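Local coordinates for vibralactone Cyclase (Boreostereum vibrans, PDB 6KD0), which catalyses the cyclization that forms the fused bicyclic beta-lactone of vibralactone, acting as a hydrolase-type enzyme of the alpha/beta hydrolase fold, at residues Y69-V73 against A151-W155; M78-I84 against C128-Y134; L201-Q207 against P271-M276. Residues are numbered along the deposited sequence.

Contact 1. Residues Y69-V73 against A151-W155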
ATOM      1  N   TYR A  69     -17.221   9.641   5.759  1.00 22.26           N
ATOM      2  CA  TYR A  69     -18.293   9.411   4.817  1.00 27.14           C
ATOM      3  C   TYR A  69     -18.667   7.939   4.843  1.00 27.42           C
ATOM      4  O   TYR A  69     -17.887   7.075   5.260  1.00 27.24           O
ATOM      5  CB  TYR A  69     -17.887   9.802   3.396  1.00 24.56           C
ATOM      6  CG  TYR A  69     -17.619  11.265   3.194  1.00 28.13           C
ATOM      7  CD1 TYR A  69     -16.360  11.787   3.419  1.00 25.88           C
ATOM      8  CD2 TYR A  69     -18.623  12.118   2.769  1.00 28.56           C
ATOM      9  CE1 TYR A  69     -16.093  13.124   3.210  1.00 28.44           C
ATOM     10  CE2 TYR A  69     -18.380  13.469   2.566  1.00 27.90           C
ATOM     11  CZ  TYR A  69     -17.110  13.966   2.795  1.00 34.79           C
ATOM     12  OH  TYR A  69     -16.829  15.293   2.602  1.00 28.53           O
ATOM     13  N   TYR A  70     -19.853   7.670   4.314  1.00 25.48           N
ATOM     14  CA  TYR A  70     -20.392   6.327   4.153  1.00 27.22           C
ATOM     15  C   TYR A  70     -20.898   6.253   2.719  1.00 27.49           C
ATOM     16  O   TYR A  70     -21.882   6.918   2.389  1.00 25.95           O
ATOM     17  CB  TYR A  70     -21.514   6.118   5.160  1.00 28.72           C
ATOM     18  CG  TYR A  70     -21.723   4.720   5.638  1.00 39.62           C
ATOM     19  CD1 TYR A  70     -20.666   3.958   6.117  1.00 41.45           C
ATOM     20  CD2 TYR A  70     -23.005   4.177   5.667  1.00 44.90           C
ATOM     21  CE1 TYR A  70     -20.875   2.667   6.573  1.00 51.61           C
ATOM     22  CE2 TYR A  70     -23.231   2.900   6.129  1.00 46.37           C
ATOM     23  CZ  TYR A  70     -22.165   2.143   6.573  1.00 52.26           C
ATOM     24  OH  TYR A  70     -22.392   0.865   7.023  1.00 53.01           O
ATOM     25  N   ILE A  71     -20.209   5.510   1.849  1.00 24.12           N
ATOM     26  CA  ILE A  71     -20.501   5.561   0.410  1.00 23.84           C
ATOM     27  C   ILE A  71     -21.043   4.225  -0.090  1.00 28.55           C
ATOM     28  O   ILE A  71     -20.714   3.180   0.477  1.00 23.28           O
ATOM     29  CB  ILE A  71     -19.267   6.000  -0.401  1.00 25.90           C
ATOM     30  CG1 ILE A  71     -18.202   4.898  -0.444  1.00 20.34           C
ATOM     31  CG2 ILE A  71     -18.687   7.297   0.156  1.00 24.87           C
ATOM     32  CD1 ILE A  71     -17.099   5.169  -1.447  1.00 19.77           C
ATOM     33  N   PRO A  72     -21.880   4.192  -1.130  1.00 26.06           N
ATOM     34  CA  PRO A  72     -22.415   2.901  -1.581  1.00 27.71           C
ATOM     35  C   PRO A  72     -21.369   2.127  -2.368  1.00 26.66           C
ATOM     36  O   PRO A  72     -20.623   2.699  -3.170  1.00 26.80           O
ATOM     37  CB  PRO A  72     -23.596   3.303  -2.469  1.00 29.35           C
ATOM     38  CG  PRO A  72     -23.189   4.612  -3.033  1.00 33.74           C
ATOM     39  CD  PRO A  72     -22.400   5.305  -1.943  1.00 28.61           C
ATOM     40  N   VAL A  73     -21.294   0.819  -2.104  1.00 26.38           N
ATOM     41  CA  VAL A  73     -20.540  -0.123  -2.930  1.00 28.74           C
ATOM     42  C   VAL A  73     -21.467  -1.308  -3.197  1.00 28.15           C
ATOM     43  O   VAL A  73     -22.601  -1.343  -2.697  1.00 30.95           O
ATOM     44  CB  VAL A  73     -19.233  -0.575  -2.257  1.00 25.32           C
ATOM     45  CG1 VAL A  73     -18.327   0.619  -2.006  1.00 25.06           C
ATOM     46  CG2 VAL A  73     -19.531  -1.300  -0.955  1.00 23.38           C
ATOM     47  N   ALA A 151     -14.405   1.475  -6.248  1.00 15.49           N
ATOM     48  CA  ALA A 151     -15.562   2.335  -6.007  1.00 17.42           C
ATOM     49  C   ALA A 151     -15.172   3.566  -5.186  1.00 20.11           C
ATOM     50  O   ALA A 151     -15.633   4.683  -5.458  1.00 20.22           O
ATOM     51  CB  ALA A 151     -16.655   1.539  -5.306  1.00 19.83           C
ATOM     52  N   GLY A 152     -14.318   3.373  -4.184  1.00 17.25           N
ATOM     53  CA  GLY A 152     -13.841   4.490  -3.394  1.00 18.22           C
ATOM     54  C   GLY A 152     -13.024   5.460  -4.213  1.00 18.09           C
ATOM     55  O   GLY A 152     -13.101   6.676  -4.008  1.00 19.57           O
ATOM     56  N   LEU A 153     -12.224   4.935  -5.157  1.00 19.21           N
ATOM     57  CA  LEU A 153     -11.407   5.791  -6.019  1.00 18.69           C
ATOM     58  C   LEU A 153     -12.300   6.638  -6.916  1.00 23.22           C
ATOM     59  O   LEU A 153     -12.058   7.840  -7.096  1.00 17.75           O
ATOM     60  CB  LEU A 153     -10.457   4.932  -6.857  1.00 18.67           C
ATOM     61  CG  LEU A 153      -9.430   5.665  -7.734  1.00 20.20           C
ATOM     62  CD1 LEU A 153      -8.455   6.449  -6.859  1.00 16.99           C
ATOM     63  CD2 LEU A 153      -8.672   4.705  -8.661  1.00 20.43           C
ATOM     64  N   LYS A 154     -13.369   6.025  -7.437  1.00 18.48           N
ATOM     65  CA  LYS A 154     -14.318   6.766  -8.257  1.00 21.43           C
ATOM     66  C   LYS A 154     -15.026   7.828  -7.435  1.00 21.24           C
ATOM     67  O   LYS A 154     -15.189   8.972  -7.889  1.00 20.54           O
ATOM     68  CB  LYS A 154     -15.338   5.816  -8.889  1.00 19.16           C
ATOM     69  CG  LYS A 154     -14.804   4.971 -10.033  1.00 19.93           C
ATOM     70  CD  LYS A 154     -15.919   4.091 -10.624  1.00 25.73           C
ATOM     71  CE  LYS A 154     -16.920   4.926 -11.411  1.00 27.81           C
ATOM     72  NZ  LYS A 154     -18.060   4.107 -11.941  1.00 30.92           N
ATOM     73  N   TRP A 155     -15.444   7.469  -6.222  1.00 19.79           N
ATOM     74  CA  TRP A 155     -16.124   8.421  -5.357  1.00 21.83           C
ATOM     75  C   TRP A 155     -15.223   9.611  -5.058  1.00 22.02           C
ATOM     76  O   TRP A 155     -15.655  10.765  -5.150  1.00 24.03           O
ATOM     77  CB  TRP A 155     -16.562   7.740  -4.058  1.00 20.11           C
ATOM     78  CG  TRP A 155     -17.274   8.678  -3.146  1.00 22.45           C
ATOM     79  CD1 TRP A 155     -18.615   8.932  -3.121  1.00 24.81           C
ATOM     80  CD2 TRP A 155     -16.683   9.529  -2.151  1.00 25.48           C
ATOM     81  NE1 TRP A 155     -18.899   9.880  -2.167  1.00 32.89           N
ATOM     82  CE2 TRP A 155     -17.730  10.262  -1.556  1.00 27.69           C
ATOM     83  CE3 TRP A 155     -15.376   9.740  -1.706  1.00 29.16           C
ATOM     84  CZ2 TRP A 155     -17.509  11.185  -0.534  1.00 30.30           C
ATOM     85  CZ3 TRP A 155     -15.157  10.665  -0.685  1.00 26.00           C
ATOM     86  CH2 TRP A 155     -16.214  11.371  -0.116  1.00 24.03           C
TER
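This is a helix-on-sheet contact of the alpha/beta hydrolase fold: helix 144-158 packs against strand 64-73, an outermost strand of the mixed sheet. The short axes of 69-73 and 151-155 approach to 9.2 Å with 122° between their N-to-C directions, so the helix crosses the strand obliquely, and the contact rests on apolar and aromatic side chains. Trp155, with the largest covered area, reaches two residues of the strand. The edge of its six-membered ring points at the face of Tyr69 in an edge-to-face pair, centroids 4.7 Å apart and planes at 57°. Three residues earlier in the helix, Gly152 has no side chain to intervene, so Ile71 CD1 comes to 3.9 Å from Gly152 CA. At the strand's end Val73 CG1 meets Ala151 CB at 3.8 Å. Strand 76-85 flanks the strand, with Ile71 also touching Met78 and Val80. In a CH-pi contact, Ile71 CG2 sits 3.5 Å from the centroid of the Trp155 five-membered ring, 10° off the ring normal.

Contact 2. Residues M78-I84 against C128-Y134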
ATOM      1  N   MET A  78     -19.605   1.607   2.497  1.00 23.17           N
ATOM      2  CA  MET A  78     -18.207   1.539   2.887  1.00 25.89           C
ATOM      3  C   MET A  78     -17.844   2.839   3.585  1.00 25.40           C
ATOM      4  O   MET A  78     -18.200   3.917   3.101  1.00 22.12           O
ATOM      5  CB  MET A  78     -17.288   1.324   1.663  1.00 21.29           C
ATOM      6  CG  MET A  78     -15.819   1.426   1.997  1.00 22.06           C
ATOM      7  SD  MET A  78     -14.677   0.945   0.672  1.00 21.64           S
ATOM      8  CE  MET A  78     -15.016   2.228  -0.541  1.00 20.65           C
ATOM      9  N   HIS A  79     -17.168   2.736   4.724  1.00 21.92           N
ATOM     10  CA  HIS A  79     -16.650   3.913   5.410  1.00 20.33           C
ATOM     11  C   HIS A  79     -15.424   4.468   4.689  1.00 23.77           C
ATOM     12  O   HIS A  79     -14.525   3.717   4.290  1.00 22.13           O
ATOM     13  CB  HIS A  79     -16.296   3.565   6.855  1.00 25.61           C
ATOM     14  CG  HIS A  79     -15.521   4.636   7.558  1.00 25.48           C
ATOM     15  ND1 HIS A  79     -14.323   4.393   8.193  1.00 22.98           N
ATOM     16  CD2 HIS A  79     -15.767   5.959   7.711  1.00 23.79           C
ATOM     17  CE1 HIS A  79     -13.873   5.519   8.723  1.00 25.64           C
ATOM     18  NE2 HIS A  79     -14.726   6.487   8.435  1.00 24.37           N
ATOM     19  N   VAL A  80     -15.389   5.790   4.542  1.00 20.35           N
ATOM     20  CA  VAL A  80     -14.299   6.519   3.917  1.00 20.09           C
ATOM     21  C   VAL A  80     -13.918   7.648   4.864  1.00 24.00           C
ATOM     22  O   VAL A  80     -14.795   8.333   5.395  1.00 22.58           O
ATOM     23  CB  VAL A  80     -14.738   7.093   2.547  1.00 20.59           C
ATOM     24  CG1 VAL A  80     -13.698   8.027   2.008  1.00 25.78           C
ATOM     25  CG2 VAL A  80     -15.038   5.971   1.555  1.00 21.45           C
ATOM     26  N   ARG A  81     -12.627   7.847   5.097  1.00 19.65           N
ATOM     27  CA  ARG A  81     -12.183   8.995   5.873  1.00 19.90           C
ATOM     28  C   ARG A  81     -11.316   9.893   5.006  1.00 20.07           C
ATOM     29  O   ARG A  81     -10.441   9.412   4.274  1.00 17.70           O
ATOM     30  CB  ARG A  81     -11.418   8.558   7.122  1.00 20.95           C
ATOM     31  CG  ARG A  81     -10.707   9.712   7.842  1.00 18.91           C
ATOM     32  CD  ARG A  81     -10.287   9.304   9.261  1.00 22.89           C
ATOM     33  NE  ARG A  81     -11.418   9.321  10.177  1.00 22.59           N
ATOM     34  CZ  ARG A  81     -11.323   9.295  11.502  1.00 24.21           C
ATOM     35  NH1 ARG A  81     -10.136   9.247  12.090  1.00 20.15           N
ATOM     36  NH2 ARG A  81     -12.425   9.320  12.235  1.00 22.66           N
ATOM     37  N   THR A  82     -11.543  11.206   5.108  1.00 18.88           N
ATOM     38  CA  THR A  82     -10.769  12.206   4.395  1.00 19.06           C
ATOM     39  C   THR A  82     -10.043  13.085   5.405  1.00 20.59           C
ATOM     40  O   THR A  82     -10.566  13.382   6.492  1.00 22.23           O
ATOM     41  CB  THR A  82     -11.650  13.063   3.463  1.00 21.94           C
ATOM     42  OG1 THR A  82     -12.585  13.829   4.238  1.00 24.60           O
ATOM     43  CG2 THR A  82     -12.420  12.179   2.492  1.00 22.67           C
ATOM     44  N   TYR A  83      -8.838  13.487   5.019  1.00 20.11           N
ATOM     45  CA  TYR A  83      -7.871  14.213   5.828  1.00 18.99           C
ATOM     46  C   TYR A  83      -7.582  15.488   5.053  1.00 25.07           C
ATOM     47  O   TYR A  83      -6.983  15.431   3.970  1.00 25.52           O
ATOM     48  CB  TYR A  83      -6.584  13.396   6.034  1.00 21.69           C
ATOM     49  CG  TYR A  83      -6.785  12.030   6.661  1.00 23.66           C
ATOM     50  CD1 TYR A  83      -7.289  10.966   5.908  1.00 22.55           C
ATOM     51  CD2 TYR A  83      -6.468  11.796   7.995  1.00 19.36           C
ATOM     52  CE1 TYR A  83      -7.489   9.725   6.475  1.00 19.63           C
ATOM     53  CE2 TYR A  83      -6.662  10.546   8.574  1.00 22.74           C
ATOM     54  CZ  TYR A  83      -7.173   9.516   7.801  1.00 21.37           C
ATOM     55  OH  TYR A  83      -7.383   8.273   8.366  1.00 20.81           O
ATOM     56  N   ILE A  84      -8.011  16.627   5.590  1.00 23.27           N
ATOM     57  CA  ILE A  84      -8.119  17.874   4.848  1.00 23.35           C
ATOM     58  C   ILE A  84      -7.239  18.905   5.540  1.00 26.94           C
ATOM     59  O   ILE A  84      -7.444  19.177   6.724  1.00 24.64           O
ATOM     60  CB  ILE A  84      -9.576  18.358   4.790  1.00 24.69           C
ATOM     61  CG1 ILE A  84     -10.468  17.237   4.245  1.00 25.60           C
ATOM     62  CG2 ILE A  84      -9.672  19.676   4.009  1.00 27.00           C
ATOM     63  CD1 ILE A  84     -11.923  17.326   4.655  1.00 30.84           C
ATOM     64  N   CYS A 128      -5.184  16.560   0.339  1.00 18.06           N
ATOM     65  CA  CYS A 128      -6.291  15.848   0.959  1.00 23.76           C
ATOM     66  C   CYS A 128      -6.043  14.355   0.800  1.00 23.76           C
ATOM     67  O   CYS A 128      -5.847  13.876  -0.319  1.00 24.34           O
ATOM     68  CB  CYS A 128      -7.626  16.222   0.317  1.00 25.16           C
ATOM     69  SG  CYS A 128      -8.015  17.971   0.475  1.00 26.02           S
ATOM     70  N   ALA A 129      -6.041  13.632   1.908  1.00 22.72           N
ATOM     71  CA  ALA A 129      -5.862  12.188   1.883  1.00 21.25           C
ATOM     72  C   ALA A 129      -7.207  11.500   2.047  1.00 20.64           C
ATOM     73  O   ALA A 129      -8.112  12.016   2.706  1.00 18.76           O
ATOM     74  CB  ALA A 129      -4.908  11.721   2.975  1.00 17.93           C
ATOM     75  N   VAL A 130      -7.329  10.318   1.450  1.00 19.37           N
ATOM     76  CA  VAL A 130      -8.535   9.505   1.549  1.00 17.80           C
ATOM     77  C   VAL A 130      -8.109   8.093   1.922  1.00 18.25           C
ATOM     78  O   VAL A 130      -7.156   7.563   1.342  1.00 20.99           O
ATOM     79  CB  VAL A 130      -9.311   9.494   0.216  1.00 19.59           C
ATOM     80  CG1 VAL A 130     -10.611   8.728   0.366  1.00 17.16           C
ATOM     81  CG2 VAL A 130      -9.545  10.907  -0.272  1.00 19.73           C
ATOM     82  N   SER A 131      -8.798   7.500   2.893  1.00 18.85           N
ATOM     83  CA  SER A 131      -8.546   6.140   3.360  1.00 16.97           C
ATOM     84  C   SER A 131      -9.875   5.397   3.411  1.00 18.58           C
ATOM     85  O   SER A 131     -10.876   5.962   3.857  1.00 19.24           O
ATOM     86  CB  SER A 131      -7.905   6.166   4.742  1.00 17.71           C
ATOM     87  OG  SER A 131      -7.423   4.876   5.097  1.00 21.99           O
ATOM     88  N   ILE A 132      -9.910   4.139   2.970  1.00 18.02           N
ATOM     89  CA  ILE A 132     -11.194   3.451   2.838  1.00 19.00           C
ATOM     90  C   ILE A 132     -11.166   2.075   3.500  1.00 20.80           C
ATOM     91  O   ILE A 132     -10.142   1.380   3.522  1.00 18.25           O
ATOM     92  CB  ILE A 132     -11.653   3.349   1.361  1.00 20.70           C
ATOM     93  CG1 ILE A 132     -11.023   2.147   0.631  1.00 19.15           C
ATOM     94  CG2 ILE A 132     -11.438   4.682   0.650  1.00 17.43           C
ATOM     95  CD1 ILE A 132      -9.508   2.268   0.391  1.00 16.58           C
ATOM     96  N   ASP A 133     -12.325   1.689   4.046  1.00 19.28           N
ATOM     97  CA  ASP A 133     -12.495   0.416   4.743  1.00 16.23           C
ATOM     98  C   ASP A 133     -13.042  -0.634   3.773  1.00 20.26           C
ATOM     99  O   ASP A 133     -14.205  -1.046   3.837  1.00 20.58           O
ATOM    100  CB  ASP A 133     -13.422   0.595   5.944  1.00 19.59           C
ATOM    101  CG  ASP A 133     -12.799   1.449   7.043  1.00 25.69           C
ATOM    102  OD1 ASP A 133     -11.574   1.695   6.982  1.00 22.60           O
ATOM    103  OD2 ASP A 133     -13.537   1.871   7.961  1.00 25.43           O
ATOM    104  N   TYR A 134     -12.177  -1.056   2.845  1.00 18.02           N
ATOM    105  CA  TYR A 134     -12.572  -2.072   1.879  1.00 17.26           C
ATOM    106  C   TYR A 134     -12.867  -3.392   2.587  1.00 15.03           C
ATOM    107  O   TYR A 134     -12.323  -3.692   3.656  1.00 17.51           O
ATOM    108  CB  TYR A 134     -11.486  -2.244   0.805  1.00 14.87           C
ATOM    109  CG  TYR A 134     -10.111  -2.688   1.283  1.00 15.67           C
ATOM    110  CD1 TYR A 134      -9.822  -4.035   1.516  1.00 16.85           C
ATOM    111  CD2 TYR A 134      -9.086  -1.754   1.463  1.00 17.05           C
ATOM    112  CE1 TYR A 134      -8.544  -4.441   1.947  1.00 16.93           C
ATOM    113  CE2 TYR A 134      -7.805  -2.142   1.874  1.00 17.74           C
ATOM    114  CZ  TYR A 134      -7.546  -3.488   2.115  1.00 18.71           C
ATOM    115  OH  TYR A 134      -6.296  -3.868   2.527  1.00 15.76           O
TER
HETATM  116  O   HOH W   1      -6.147   5.900   7.473  1.00 23.48           O
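Ahead of the bridged residues, Met78 extends its side chain to the end of the partner segment: Met78 SD lies 3.8 Å from Ile132 CG1, and Met78 CG is 3.5 Å from Asp133 O. His79 binds Asp133 twice. Its carbonyl accepts a hydrogen bond from the backbone (Asp133 N to His79 O, 3.0 Å), and its ring donates one from His79 ND1 to Asp133 OD2 at 2.7 Å, while NE2 on the far side of the ring bonds Asp68. The antiparallel bridges run from Val80-Ile132 to Tyr83-Ala129. Val80, in a non-hydrogen-bonded pair with Ile132, packs its CG1 3.6 Å from Val130 CG1 and its CG2 3.9 Å from Ile132 CG2. Arg81 and Ser131 form a hydrogen-bonded pair, Arg81 N to Ser131 O and Ser131 N to Arg81 O both being 2.9 Å; the guanidinium leads away to salt bridges with Asp68 and Asp115. Thr82, facing Val130, brings its CA to 3.2 Å from Ala129 O in a CA-H...O contact. Tyr83 pairs with Ala129 (Tyr83 N to Ala129 O, 2.8 Å; Ala129 N to Tyr83 O, 2.9 Å). Its OH bonds Asp115 and takes a water that also donates to Ser131 OG. Past the last bridge, Ile84 only grazes the partner, with Ile84 CG2 4.3 Å from Cys128 SG. In the alpha/beta hydrolase sheet, strand 76-85 is thus held between strands 64-73 and 128-132; beyond the latter lies strand 97-101, with Val130 and Ile132 on Tyr99, while Val80 touches Trp155 of helix 144-158.

Contact 3. Residues L201-Q207 against P271-M276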
ATOM      1  N   LEU A 201      -5.334   9.338 -12.796  1.00 20.56           N
ATOM      2  CA  LEU A 201      -4.272   9.213 -11.808  1.00 24.25           C
ATOM      3  C   LEU A 201      -3.010   9.862 -12.357  1.00 24.88           C
ATOM      4  O   LEU A 201      -2.695   9.716 -13.540  1.00 24.76           O
ATOM      5  CB  LEU A 201      -4.014   7.740 -11.491  1.00 20.82           C
ATOM      6  CG  LEU A 201      -5.092   7.049 -10.657  1.00 19.82           C
ATOM      7  CD1 LEU A 201      -4.799   5.546 -10.552  1.00 17.73           C
ATOM      8  CD2 LEU A 201      -5.155   7.658  -9.258  1.00 21.15           C
ATOM      9  N   THR A 202      -2.290  10.597 -11.509  1.00 21.44           N
ATOM     10  CA  THR A 202      -1.024  11.189 -11.928  1.00 22.20           C
ATOM     11  C   THR A 202       0.190  10.523 -11.288  1.00 24.90           C
ATOM     12  O   THR A 202       1.319  10.928 -11.570  1.00 22.22           O
ATOM     13  CB  THR A 202      -1.003  12.694 -11.630  1.00 27.46           C
ATOM     14  OG1 THR A 202      -1.074  12.910 -10.213  1.00 23.69           O
ATOM     15  CG2 THR A 202      -2.196  13.368 -12.280  1.00 21.77           C
ATOM     16  N   GLY A 203      -0.005   9.523 -10.440  1.00 21.69           N
ATOM     17  CA  GLY A 203       1.123   8.871  -9.812  1.00 21.22           C
ATOM     18  C   GLY A 203       0.651   7.734  -8.936  1.00 20.41           C
ATOM     19  O   GLY A 203      -0.522   7.652  -8.558  1.00 19.10           O
ATOM     20  N   GLN A 204       1.592   6.855  -8.618  1.00 20.08           N
ATOM     21  CA  GLN A 204       1.284   5.711  -7.783  1.00 18.41           C
ATOM     22  C   GLN A 204       2.476   5.345  -6.916  1.00 17.65           C
ATOM     23  O   GLN A 204       3.600   5.254  -7.408  1.00 18.68           O
ATOM     24  CB  GLN A 204       0.888   4.503  -8.627  1.00 18.71           C
ATOM     25  CG  GLN A 204       0.699   3.257  -7.795  1.00 16.73           C
ATOM     26  CD  GLN A 204      -0.135   2.245  -8.523  1.00 20.38           C
ATOM     27  OE1 GLN A 204      -0.015   2.102  -9.739  1.00 22.73           O
ATOM     28  NE2 GLN A 204      -1.003   1.550  -7.797  1.00 20.35           N
ATOM     29  N   LEU A 205       2.221   5.102  -5.634  1.00 17.54           N
ATOM     30  CA  LEU A 205       3.240   4.643  -4.700  1.00 16.22           C
ATOM     31  C   LEU A 205       2.779   3.325  -4.112  1.00 18.52           C
ATOM     32  O   LEU A 205       1.629   3.216  -3.678  1.00 19.33           O
ATOM     33  CB  LEU A 205       3.468   5.658  -3.573  1.00 19.56           C
ATOM     34  CG  LEU A 205       4.621   5.346  -2.609  1.00 18.77           C
ATOM     35  CD1 LEU A 205       5.252   6.644  -2.125  1.00 17.89           C
ATOM     36  CD2 LEU A 205       4.165   4.511  -1.415  1.00 22.11           C
ATOM     37  N   VAL A 206       3.665   2.327  -4.079  1.00 17.54           N
ATOM     38  CA  VAL A 206       3.319   1.090  -3.385  1.00 16.65           C
ATOM     39  C   VAL A 206       4.486   0.641  -2.518  1.00 20.26           C
ATOM     40  O   VAL A 206       5.659   0.907  -2.809  1.00 20.07           O
ATOM     41  CB  VAL A 206       2.877  -0.045  -4.347  1.00 15.15           C
ATOM     42  CG1 VAL A 206       1.636   0.367  -5.124  1.00 18.31           C
ATOM     43  CG2 VAL A 206       3.996  -0.416  -5.285  1.00 17.63           C
ATOM     44  N   GLN A 207       4.154  -0.050  -1.435  1.00 20.39           N
ATOM     45  CA  GLN A 207       5.156  -0.608  -0.537  1.00 19.41           C
ATOM     46  C   GLN A 207       4.962  -2.114  -0.495  1.00 20.64           C
ATOM     47  O   GLN A 207       3.894  -2.586  -0.095  1.00 16.98           O
ATOM     48  CB  GLN A 207       5.038  -0.011   0.870  1.00 20.31           C
ATOM     49  CG  GLN A 207       4.979   1.517   0.913  1.00 20.60           C
ATOM     50  CD  GLN A 207       4.512   2.056   2.261  1.00 21.81           C
ATOM     51  OE1 GLN A 207       3.582   1.520   2.866  1.00 23.43           O
ATOM     52  NE2 GLN A 207       5.141   3.135   2.730  1.00 22.34           N
ATOM     53  N   PRO A 271       0.402   5.136 -14.281  1.00 22.27           N
ATOM     54  CA  PRO A 271       0.998   6.342 -13.686  1.00 21.94           C
ATOM     55  C   PRO A 271       2.443   6.099 -13.296  1.00 21.07           C
ATOM     56  O   PRO A 271       2.858   4.948 -13.082  1.00 23.02           O
ATOM     57  CB  PRO A 271       0.125   6.614 -12.447  1.00 23.79           C
ATOM     58  CG  PRO A 271      -1.089   5.760 -12.599  1.00 25.26           C
ATOM     59  CD  PRO A 271      -0.715   4.605 -13.477  1.00 19.19           C
ATOM     60  N   PRO A 272       3.247   7.158 -13.217  1.00 24.15           N
ATOM     61  CA  PRO A 272       4.604   7.011 -12.694  1.00 20.21           C
ATOM     62  C   PRO A 272       4.557   6.305 -11.349  1.00 18.73           C
ATOM     63  O   PRO A 272       3.654   6.531 -10.546  1.00 20.78           O
ATOM     64  CB  PRO A 272       5.108   8.453 -12.568  1.00 26.79           C
ATOM     65  CG  PRO A 272       4.198   9.276 -13.424  1.00 30.60           C
ATOM     66  CD  PRO A 272       2.892   8.550 -13.550  1.00 23.74           C
ATOM     67  N   LEU A 273       5.519   5.416 -11.124  1.00 22.04           N
ATOM     68  CA  LEU A 273       5.461   4.452 -10.036  1.00 20.37           C
ATOM     69  C   LEU A 273       6.666   4.606  -9.123  1.00 19.98           C
ATOM     70  O   LEU A 273       7.805   4.469  -9.575  1.00 23.76           O
ATOM     71  CB  LEU A 273       5.407   3.029 -10.588  1.00 20.35           C
ATOM     72  CG  LEU A 273       5.539   1.917  -9.553  1.00 21.71           C
ATOM     73  CD1 LEU A 273       4.369   1.945  -8.578  1.00 20.82           C
ATOM     74  CD2 LEU A 273       5.614   0.577 -10.265  1.00 22.75           C
ATOM     75  N   PHE A 274       6.405   4.825  -7.833  1.00 20.88           N
ATOM     76  CA  PHE A 274       7.416   4.828  -6.782  1.00 20.76           C
ATOM     77  C   PHE A 274       7.219   3.551  -5.973  1.00 19.41           C
ATOM     78  O   PHE A 274       6.182   3.378  -5.320  1.00 20.37           O
ATOM     79  CB  PHE A 274       7.297   6.078  -5.907  1.00 22.34           C
ATOM     80  CG  PHE A 274       8.431   6.262  -4.916  1.00 22.04           C
ATOM     81  CD1 PHE A 274       8.391   5.667  -3.665  1.00 21.44           C
ATOM     82  CD2 PHE A 274       9.507   7.081  -5.221  1.00 23.45           C
ATOM     83  CE1 PHE A 274       9.422   5.854  -2.756  1.00 22.19           C
ATOM     84  CE2 PHE A 274      10.546   7.272  -4.320  1.00 24.89           C
ATOM     85  CZ  PHE A 274      10.501   6.656  -3.081  1.00 26.50           C
ATOM     86  N   PHE A 275       8.214   2.668  -6.016  1.00 18.81           N
ATOM     87  CA  PHE A 275       8.117   1.322  -5.479  1.00 22.77           C
ATOM     88  C   PHE A 275       9.078   1.180  -4.309  1.00 21.51           C
ATOM     89  O   PHE A 275      10.255   1.545  -4.417  1.00 24.65           O
ATOM     90  CB  PHE A 275       8.442   0.300  -6.573  1.00 20.16           C
ATOM     91  CG  PHE A 275       7.952  -1.076  -6.279  1.00 21.83           C
ATOM     92  CD1 PHE A 275       8.613  -1.878  -5.365  1.00 24.59           C
ATOM     93  CD2 PHE A 275       6.822  -1.576  -6.926  1.00 20.73           C
ATOM     94  CE1 PHE A 275       8.154  -3.160  -5.088  1.00 24.73           C
ATOM     95  CE2 PHE A 275       6.366  -2.860  -6.651  1.00 20.40           C
ATOM     96  CZ  PHE A 275       7.034  -3.640  -5.736  1.00 20.97           C
ATOM     97  N   MET A 276       8.580   0.673  -3.186  1.00 19.57           N
ATOM     98  CA  MET A 276       9.397   0.503  -1.993  1.00 22.09           C
ATOM     99  C   MET A 276       9.412  -0.968  -1.623  1.00 22.46           C
ATOM    100  O   MET A 276       8.353  -1.587  -1.515  1.00 19.57           O
ATOM    101  CB  MET A 276       8.855   1.342  -0.837  1.00 18.11           C
ATOM    102  CG  MET A 276       8.684   2.781  -1.210  1.00 20.00           C
ATOM    103  SD  MET A 276       8.135   3.763   0.180  1.00 20.31           S
ATOM    104  CE  MET A 276       9.658   3.874   1.121  1.00 21.82           C
TER
HETATM  105  O   HOH W   2       1.781   2.565 -11.832  1.00 24.47           O
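Pro271, Gln204 and Val206 have the most surface covered where these two neighbouring segments run side by side. Pro271 precedes its strand and closes the start of the pairing: Pro271 CG lies 3.7 Å from Leu201 CB, and Pro271 CB is 3.5 Å from Gly203 N. Its carbonyl joins Gln204 through a water that donates to both Pro271 O (2.9 Å) and Gln204 OE1 (2.8 Å). Gln204 also begins the backbone bonding, with Gln204 N donating to Pro272 O at 2.8 Å and Gln204 O accepting from Phe274 N at 2.9 Å. Its side chain packs, Gln204 CG lying 4.0 Å from Leu273 CD1, on the face where helix 178-192 meets it through Leu184 and Ala187. Strands 203-207 and 273-278 are parallel neighbours of the central sheet of the alpha/beta hydrolase fold, and their short axes here lie 4.7 Å apart at only 8°. Val206 likewise bonds through both its N and its O, straddling Phe275: Val206 N donates to Phe274 O and Val206 O accepts from Met276 N, both at 3.0 Å. Val206 CG2 touches Phe275 CD2 at 3.5 Å and Leu273 CD1 at 4.1 Å, and the same side chain contacts Ser183 and Leu184 of helix 178-192. On the other face, Leu205 CD1 meets Phe274 CD1 at 3.6 Å, and Gln207 CG approaches Met276 SD at 3.9 Å; helix 321-338 covers this face, with Phe326 against both Gln207 and Met276.

In the fold
All three contacts reach one eight-stranded mixed sheet. Contacts 1 and 2 lie toward the 64-73 end, centres about 9 Å apart, and touch through the pairing of strands 64-73 and 76-85. Along the chain, contact 2 is nested inside the loop closed by contact 1, and contact 3 follows. Its centre is about 21 Å from that of contact 1, yet the two touch, Leu153 CD1 to Leu201 CD2 at 4.3 Å; contacts 2 and 3 are about 11 Å apart at their nearest atoms. Contact 2 thus joins the antiparallel edge to the parallel strands, while contact 3 pairs strand 203-207, beside strand 171-176, which probably leads into the nucleophile elbow at Ser177.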